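Side-chain contacts in TRAP dicarboxylate transporter, DctP subunit (Sulfurospirillum deleyianum, PDB 4OVS), which probably serves as the periplasmic solute-binding subunit of a TRAP transporter, capturing succinate and perhaps related dicarboxylates for uptake: residues F104-I109 and D323-V328; N153-L158 and A164-R169; S243-F248 and P254-A259. All coordinates share one frame; numbering follows the deposited sequence.

Interaction 1: residues F104-I109 and D323-V328; sequences FDLPFI and DLIKKV
Ile109 and Val328 meet at about a right angle, and the branches that touch are the two CG1 atoms. CG1 of Ile109 comes within 3.6 Å of CG1 of Val328, the shortest approach between the two segments. Both carbons are turned to the same relative place on their own residues: CG1 of Ile109 lies opposite the backbone N (chi1 -172°), and so does CG1 of Val328 (chi1 173°). The second torsion of Ile109 is unusual, 100° and far from a staggered value. It carries CD1 of Ile109 on toward the helix, where this methyl fits 4.0 Å from each of Val328 CG1 and Ile325 CG2.

Ile325 has two partners for its two branches. CG2 receives Ile109, while CG1 and CD1 face CD1 of Leu106, with Ile325 CG1 and Leu106 CD1 3.9 Å apart. Here too the side chains run at roughly ninety degrees to one another. Val328 and Ile325, one turn apart on the helix, thus offer neighbouring aliphatic branches to Ile109 and Leu106, which are the ends of a type II beta turn. All four residues are buried, and the contact is wholly apolar.

The turn belongs to the loop between strand 86-87 and helix 113-120, and its partner is the C-terminal helix 317-330. Leu106 also rests on Val175 of helix 174-181, and Ile109 on Tyr313. The helix is tied further by a hydrogen bond between the carbonyl O of Val328 and NE2 of His115 in helix 113-120, while Leu324 packs against Val124 of helix 123-134.

Interaction 2: residues N153-L158 and A164-R169; sequences NKKPIL and AGQKFR
Gln166 reaches into the bend of residues 153-158, where Lys154, Lys155 and Ile157 surround its amide. The van der Waals contacts come first. Ile157 comes from the opposite direction and brings its CD1 to 3.2 Å from NE2 of Gln166, a tight fit for a methyl group against an amide nitrogen. Lys154 runs antiparallel alongside the glutamine: its CB lies 3.6 Å from Gln166 OE1, and farther along its CD passes 3.8 Å from Gln166 CG. Lys155 slants across, with CG and CE both near NE2; its CG occupies the cramped site between backbone N and carbonyl carbon (chi1 45°), from which the chain extends past the amide.

Hydrogen bonds to residues flanking the segments hold both ends of this amide. OE1 of Gln166 pairs with the hydroxyl of Ser152, and NE2 with the carbonyl O of Asp162, which fixes the flip of the buried group. Ser152 OG also bonds to the backbone N of Lys154, linking the glutamine to the start of the bend.

The lysine ends are held by charge and by water. NZ of Lys154 forms a salt bridge with Asp205. NZ of Lys155 donates to a water at 3.1 Å, which in turn donates to the carbonyl O of Ala164 at 2.7 Å.

The arrangement is a strand-to-strand connection: the end of the long strand 137-152 passes through the bend and the short helix 160-163 into strand 167-170, which pairs in parallel with 186-189. Strand 167-170 carries Arg169, whose NH1 bonds succinate in the ligand site of this family 7 solute-binding protein.

Interaction 3: residues S243-F248 and P254-A259; sequences SFWKKF and PMVLQA
Trp245 and Phe248 reach from one helix end toward Val256 and Leu257 on the next helix, and apolar contacts carry the interface. The six-membered part of the indole does the touching. CZ3 of Trp245 lies 3.9 Å from CG1 of Val256, the two side chains meeting from opposite directions. Two atoms on, past CH2, CZ2 of Trp245 is 3.8 Å from CD2 of Leu257, the two side chains crossing at a slant. The indole gets there because CG stands opposite the backbone N (chi1 -164°), which throws the ring out from the helix.

Phe248 follows a similar course (chi1 -169°) and places CE2 3.8 Å from CG2 of Val256. Val256 is thus divided between the two aromatic residues, CG1 serving the tryptophan and CG2 the phenylalanine.

In fold terms this is a helix-loop-helix connection: the short helix 242-247 ends before Phe248, the first residue to leave helical geometry, and the chain soon enters helix 253-289, the longest of the protein. Ile28 of strand 26-31 lies against both Phe248 and Val256, while Val138 and Leu140 of strand 137-152 touch Trp245 and Leu257.

Polar and cation-pi contacts involve Lys253, just ahead of residues 254-259. Its NZ bonds to the carbonyl O of Trp245, and the same lysine makes a cation-pi interaction with the Trp245 ring.

Along the chain, interactions 2 and 3 follow one another within the long span whose ends interaction 1 brings together, 214 residues apart in sequence. Interactions 2 and 3 instead each join segments only six residues apart. The centres of interactions 1 and 2 lie about 26 Å apart, those of 1 and 3 about 32 Å, and those of 2 and 3, on opposite sides of the chain's centre, about 45 Å. The last two are local joints at either end of strand 137-152, whereas interaction 1 ties the C-terminal helix 317-330 back to the loop before helix 113-120. Helix 174-181 borders both 104-109 and Phe168. Only interaction 2 holds a succinate-site residue, Arg169, in one of its segments.

Interaction 1: residues F104-I109 and D323-V328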
# COMPACT_ATOMS: atom_id res chain seq x y z
N PHE A 104 10.13 -1.27 -4.72
CA PHE A 104 9.08 -2.17 -4.27
C PHE A 104 7.77 -2.08 -5.13
O PHE A 104 6.88 -2.91 -5.01
CB PHE A 104 8.73 -1.84 -2.82
CG PHE A 104 9.87 -1.99 -1.85
CD1 PHE A 104 10.97 -2.80 -2.13
CD2 PHE A 104 9.83 -1.34 -0.62
CE1 PHE A 104 12.00 -2.95 -1.22
CE2 PHE A 104 10.89 -1.49 0.31
CZ PHE A 104 11.95 -2.30 0.01
N ASP A 105 7.69 -1.08 -6.00
CA ASP A 105 6.59 -0.94 -6.96
C ASP A 105 6.84 -1.64 -8.29
O ASP A 105 5.93 -1.78 -9.09
CB ASP A 105 6.38 0.53 -7.32
CG ASP A 105 5.55 1.26 -6.34
OD1 ASP A 105 4.98 0.61 -5.43
OD2 ASP A 105 5.48 2.50 -6.48
N LEU A 106 8.07 -2.05 -8.56
CA LEU A 106 8.37 -2.62 -9.87
C LEU A 106 7.51 -3.85 -10.13
O LEU A 106 7.31 -4.67 -9.25
CB LEU A 106 9.83 -3.01 -9.97
CG LEU A 106 10.82 -1.84 -10.02
CD1 LEU A 106 12.24 -2.36 -9.75
CD2 LEU A 106 10.71 -1.11 -11.37
N PRO A 107 6.97 -3.96 -11.33
CA PRO A 107 6.06 -5.08 -11.59
C PRO A 107 6.76 -6.44 -11.54
O PRO A 107 7.78 -6.64 -12.15
CB PRO A 107 5.49 -4.78 -12.97
CG PRO A 107 6.36 -3.71 -13.55
CD PRO A 107 6.94 -2.95 -12.40
N PHE A 108 6.19 -7.36 -10.76
CA PHE A 108 6.71 -8.71 -10.62
C PHE A 108 8.06 -8.83 -9.93
O PHE A 108 8.70 -9.86 -10.04
CB PHE A 108 6.78 -9.42 -11.97
CG PHE A 108 5.44 -9.64 -12.59
CD1 PHE A 108 4.66 -10.71 -12.21
CD2 PHE A 108 4.93 -8.75 -13.52
CE1 PHE A 108 3.40 -10.92 -12.76
CE2 PHE A 108 3.66 -8.95 -14.09
CZ PHE A 108 2.90 -10.04 -13.70
N ILE A 109 8.46 -7.82 -9.17
CA ILE A 109 9.75 -7.88 -8.47
C ILE A 109 9.73 -8.92 -7.32
O ILE A 109 10.72 -9.61 -7.05
CB ILE A 109 10.21 -6.47 -7.98
CG1 ILE A 109 11.64 -6.52 -7.41
CG2 ILE A 109 9.31 -5.93 -6.91
CD1 ILE A 109 12.70 -6.05 -8.35
N ASP A 323 22.06 -2.13 -9.15
CA ASP A 323 22.54 -3.16 -8.25
C ASP A 323 21.56 -3.36 -7.10
O ASP A 323 21.56 -4.41 -6.45
CB ASP A 323 23.96 -2.84 -7.76
CG ASP A 323 25.01 -3.03 -8.87
OD1 ASP A 323 24.89 -4.01 -9.66
OD2 ASP A 323 25.93 -2.19 -8.96
N LEU A 324 20.70 -2.38 -6.85
CA LEU A 324 19.71 -2.52 -5.80
C LEU A 324 18.64 -3.48 -6.31
O LEU A 324 18.26 -4.42 -5.62
CB LEU A 324 19.15 -1.15 -5.41
CG LEU A 324 18.16 -1.01 -4.25
CD1 LEU A 324 18.55 -1.85 -3.05
CD2 LEU A 324 18.05 0.45 -3.83
N ILE A 325 18.21 -3.28 -7.55
CA ILE A 325 17.19 -4.16 -8.16
C ILE A 325 17.72 -5.60 -8.21
O ILE A 325 16.99 -6.55 -8.00
CB ILE A 325 16.86 -3.73 -9.62
CG1 ILE A 325 16.09 -2.41 -9.65
CG2 ILE A 325 16.01 -4.78 -10.30
CD1 ILE A 325 16.02 -1.80 -11.04
N LYS A 326 19.02 -5.75 -8.47
CA LYS A 326 19.63 -7.08 -8.58
C LYS A 326 19.75 -7.77 -7.23
O LYS A 326 19.55 -8.98 -7.14
CB LYS A 326 21.01 -7.00 -9.28
CG LYS A 326 20.91 -6.97 -10.80
CD LYS A 326 22.27 -6.92 -11.50
CE LYS A 326 22.12 -6.42 -12.95
NZ LYS A 326 21.00 -7.08 -13.73
N LYS A 327 20.06 -7.01 -6.20
CA LYS A 327 20.06 -7.54 -4.84
C LYS A 327 18.71 -8.15 -4.51
O LYS A 327 18.64 -9.24 -3.95
CB LYS A 327 20.34 -6.43 -3.84
CG LYS A 327 21.49 -6.73 -2.90
CD LYS A 327 21.69 -5.63 -1.87
CE LYS A 327 22.24 -4.37 -2.50
NZ LYS A 327 23.49 -3.90 -1.80
N VAL A 328 17.63 -7.43 -4.83
CA VAL A 328 16.29 -7.95 -4.59
C VAL A 328 16.06 -9.20 -5.40
O VAL A 328 15.56 -10.19 -4.88
CB VAL A 328 15.18 -6.97 -4.95
CG1 VAL A 328 13.84 -7.67 -4.83
CG2 VAL A 328 15.23 -5.77 -4.03

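Interaction 2: residues N153-L158 and A164-R169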
# COMPACT_ATOMS: atom_id res chain seq x y z
N ASN A 153 -13.93 -1.08 -15.87
CA ASN A 153 -15.33 -0.92 -16.26
C ASN A 153 -15.53 -1.05 -17.76
O ASN A 153 -16.65 -1.00 -18.23
CB ASN A 153 -15.84 0.47 -15.92
CG ASN A 153 -16.53 0.52 -14.60
OD1 ASN A 153 -17.14 -0.46 -14.17
ND2 ASN A 153 -16.47 1.67 -13.95
N LYS A 154 -14.45 -1.16 -18.51
CA LYS A 154 -14.57 -1.12 -19.97
C LYS A 154 -14.70 -2.53 -20.55
O LYS A 154 -15.67 -2.82 -21.25
CB LYS A 154 -13.39 -0.38 -20.58
CG LYS A 154 -13.79 0.84 -21.41
CD LYS A 154 -12.57 1.40 -22.17
CE LYS A 154 -12.85 2.73 -22.89
NZ LYS A 154 -13.46 3.76 -22.00
N LYS A 155 -13.76 -3.42 -20.24
CA LYS A 155 -13.78 -4.79 -20.74
C LYS A 155 -12.85 -5.70 -19.96
O LYS A 155 -12.09 -5.23 -19.12
CB LYS A 155 -13.38 -4.80 -22.21
CG LYS A 155 -12.17 -3.95 -22.50
CD LYS A 155 -11.74 -4.08 -23.94
CE LYS A 155 -10.68 -3.06 -24.28
NZ LYS A 155 -9.89 -3.52 -25.46
N PRO A 156 -12.90 -7.03 -20.22
CA PRO A 156 -11.98 -7.88 -19.44
C PRO A 156 -10.51 -7.64 -19.79
O PRO A 156 -10.18 -7.60 -20.98
CB PRO A 156 -12.39 -9.28 -19.86
CG PRO A 156 -13.83 -9.16 -20.29
CD PRO A 156 -13.93 -7.82 -20.92
N ILE A 157 -9.65 -7.49 -18.78
CA ILE A 157 -8.21 -7.38 -19.00
C ILE A 157 -7.55 -8.76 -18.89
O ILE A 157 -7.32 -9.25 -17.78
CB ILE A 157 -7.53 -6.47 -17.95
CG1 ILE A 157 -8.31 -5.17 -17.72
CG2 ILE A 157 -6.09 -6.15 -18.38
CD1 ILE A 157 -8.43 -4.36 -18.90
N LEU A 158 -7.26 -9.39 -20.03
CA LEU A 158 -6.70 -10.75 -20.03
C LEU A 158 -5.24 -10.74 -20.49
O LEU A 158 -4.44 -11.55 -20.03
CB LEU A 158 -7.51 -11.69 -20.92
CG LEU A 158 -9.03 -11.78 -20.67
CD1 LEU A 158 -9.61 -12.92 -21.47
CD2 LEU A 158 -9.41 -11.94 -19.19
N ALA A 164 -4.72 -1.49 -23.32
CA ALA A 164 -4.38 -0.36 -24.20
C ALA A 164 -5.58 0.56 -24.47
O ALA A 164 -6.67 0.12 -24.84
CB ALA A 164 -3.80 -0.88 -25.49
N GLY A 165 -5.39 1.86 -24.28
CA GLY A 165 -6.44 2.81 -24.59
C GLY A 165 -7.31 3.11 -23.39
O GLY A 165 -8.22 3.93 -23.47
N GLN A 166 -7.03 2.45 -22.28
CA GLN A 166 -7.81 2.64 -21.06
C GLN A 166 -7.12 3.57 -20.06
O GLN A 166 -5.90 3.57 -19.91
CB GLN A 166 -8.09 1.29 -20.39
CG GLN A 166 -9.02 0.37 -21.18
CD GLN A 166 -9.54 -0.77 -20.32
OE1 GLN A 166 -10.02 -0.56 -19.20
NE2 GLN A 166 -9.43 -1.99 -20.82
N LYS A 167 -7.93 4.37 -19.37
CA LYS A 167 -7.44 5.24 -18.30
C LYS A 167 -7.43 4.51 -16.96
O LYS A 167 -8.44 3.93 -16.53
CB LYS A 167 -8.32 6.49 -18.18
CG LYS A 167 -8.26 7.47 -19.34
CD LYS A 167 -8.63 8.88 -18.86
CE LYS A 167 -8.51 9.95 -19.94
NZ LYS A 167 -7.86 11.20 -19.40
N PHE A 168 -6.29 4.55 -16.28
CA PHE A 168 -6.17 3.90 -14.98
C PHE A 168 -5.77 4.90 -13.92
O PHE A 168 -4.87 5.71 -14.14
CB PHE A 168 -5.13 2.79 -15.04
CG PHE A 168 -5.61 1.51 -15.69
CD1 PHE A 168 -6.19 0.51 -14.92
CD2 PHE A 168 -5.45 1.29 -17.04
CE1 PHE A 168 -6.62 -0.66 -15.48
CE2 PHE A 168 -5.89 0.12 -17.62
CZ PHE A 168 -6.48 -0.86 -16.83
N ARG A 169 -6.44 4.87 -12.78
CA ARG A 169 -5.90 5.55 -11.60
C ARG A 169 -4.60 4.86 -11.15
O ARG A 169 -4.51 3.64 -11.16
CB ARG A 169 -6.92 5.49 -10.45
CG ARG A 169 -6.52 6.30 -9.21
CD ARG A 169 -5.87 5.41 -8.20
NE ARG A 169 -5.28 6.13 -7.07
CZ ARG A 169 -4.91 5.53 -5.94
NH1 ARG A 169 -5.11 4.23 -5.79
NH2 ARG A 169 -4.34 6.24 -4.95
O HOH W 1 -7.00 -2.56 -25.27

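Interaction 3: residues S243-F248 and P254-A259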
# COMPACT_ATOMS: atom_id res chain seq x y z
N SER A 243 9.28 15.70 15.05
CA SER A 243 9.20 16.72 16.09
C SER A 243 8.24 16.29 17.19
O SER A 243 8.49 16.54 18.37
CB SER A 243 8.84 18.08 15.49
OG SER A 243 7.65 18.01 14.75
N PHE A 244 7.17 15.58 16.83
CA PHE A 244 6.37 14.90 17.84
C PHE A 244 7.25 13.94 18.67
O PHE A 244 7.23 13.98 19.89
CB PHE A 244 5.18 14.14 17.22
CG PHE A 244 4.67 12.99 18.07
CD1 PHE A 244 3.84 13.21 19.15
CD2 PHE A 244 5.04 11.68 17.77
CE1 PHE A 244 3.39 12.15 19.93
CE2 PHE A 244 4.62 10.61 18.55
CZ PHE A 244 3.79 10.84 19.63
N TRP A 245 8.03 13.09 18.01
CA TRP A 245 8.82 12.11 18.75
C TRP A 245 9.90 12.79 19.61
O TRP A 245 10.20 12.35 20.73
CB TRP A 245 9.47 11.12 17.79
CG TRP A 245 9.99 9.86 18.44
CD1 TRP A 245 11.27 9.37 18.37
CD2 TRP A 245 9.24 8.91 19.21
NE1 TRP A 245 11.36 8.19 19.05
CE2 TRP A 245 10.13 7.87 19.57
CE3 TRP A 245 7.91 8.82 19.63
CZ2 TRP A 245 9.74 6.78 20.34
CZ3 TRP A 245 7.52 7.73 20.39
CH2 TRP A 245 8.42 6.72 20.73
N LYS A 246 10.48 13.87 19.10
CA LYS A 246 11.52 14.60 19.84
C LYS A 246 10.96 15.09 21.18
O LYS A 246 11.61 14.96 22.21
CB LYS A 246 12.01 15.79 19.01
CG LYS A 246 13.18 16.57 19.64
CD LYS A 246 14.39 16.65 18.69
CE LYS A 246 15.58 17.35 19.32
NZ LYS A 246 15.38 18.82 19.44
N LYS A 247 9.74 15.62 21.13
CA LYS A 247 9.04 16.15 22.30
C LYS A 247 8.39 15.11 23.21
O LYS A 247 8.08 15.42 24.35
CB LYS A 247 7.90 17.07 21.84
CG LYS A 247 8.32 18.42 21.24
CD LYS A 247 7.12 19.10 20.50
CE LYS A 247 5.86 19.26 21.41
NZ LYS A 247 4.62 19.74 20.70
N PHE A 248 8.12 13.91 22.71
CA PHE A 248 7.31 12.95 23.47
C PHE A 248 8.13 12.48 24.66
O PHE A 248 9.32 12.30 24.56
CB PHE A 248 6.92 11.77 22.60
CG PHE A 248 5.88 10.87 23.21
CD1 PHE A 248 4.55 11.27 23.27
CD2 PHE A 248 6.23 9.61 23.69
CE1 PHE A 248 3.59 10.44 23.80
CE2 PHE A 248 5.28 8.77 24.24
CZ PHE A 248 3.94 9.18 24.28
N PRO A 254 9.23 3.91 25.49
CA PRO A 254 9.34 2.43 25.43
C PRO A 254 7.98 1.73 25.24
O PRO A 254 7.91 0.76 24.46
CB PRO A 254 9.97 2.07 26.77
CG PRO A 254 10.78 3.36 27.17
CD PRO A 254 9.82 4.46 26.72
N MSE A 255 6.92 2.19 25.89
CA MSE A 255 5.58 1.59 25.70
C MSE A 255 5.00 1.84 24.32
O MSE A 255 4.29 1.01 23.79
CB MSE A 255 4.59 2.11 26.71
CG MSE A 255 4.93 1.73 28.10
SE MSE A 255 5.97 3.06 29.01
CE MSE A 255 5.17 2.94 30.83
N VAL A 256 5.30 2.98 23.74
CA VAL A 256 4.81 3.26 22.40
C VAL A 256 5.48 2.30 21.45
O VAL A 256 4.85 1.72 20.56
CB VAL A 256 5.04 4.71 22.01
CG1 VAL A 256 4.89 4.92 20.54
CG2 VAL A 256 4.04 5.57 22.72
N LEU A 257 6.76 2.08 21.66
CA LEU A 257 7.56 1.26 20.78
C LEU A 257 7.19 -0.21 20.93
O LEU A 257 7.23 -0.96 19.97
CB LEU A 257 9.06 1.45 21.07
CG LEU A 257 9.64 2.82 20.68
CD1 LEU A 257 11.12 2.82 21.02
CD2 LEU A 257 9.47 3.17 19.22
N GLN A 258 6.85 -0.64 22.14
CA GLN A 258 6.47 -2.01 22.34
C GLN A 258 5.08 -2.21 21.65
O GLN A 258 4.87 -3.14 20.86
CB GLN A 258 6.44 -2.36 23.83
CG GLN A 258 6.07 -3.81 24.05
CD GLN A 258 5.82 -4.19 25.49
OE1 GLN A 258 6.52 -3.75 26.41
NE2 GLN A 258 4.84 -5.05 25.69
N ALA A 259 4.17 -1.29 21.91
CA ALA A 259 2.86 -1.29 21.27
C ALA A 259 2.99 -1.46 19.76
O ALA A 259 2.32 -2.32 19.17
CB ALA A 259 2.17 -0.06 21.58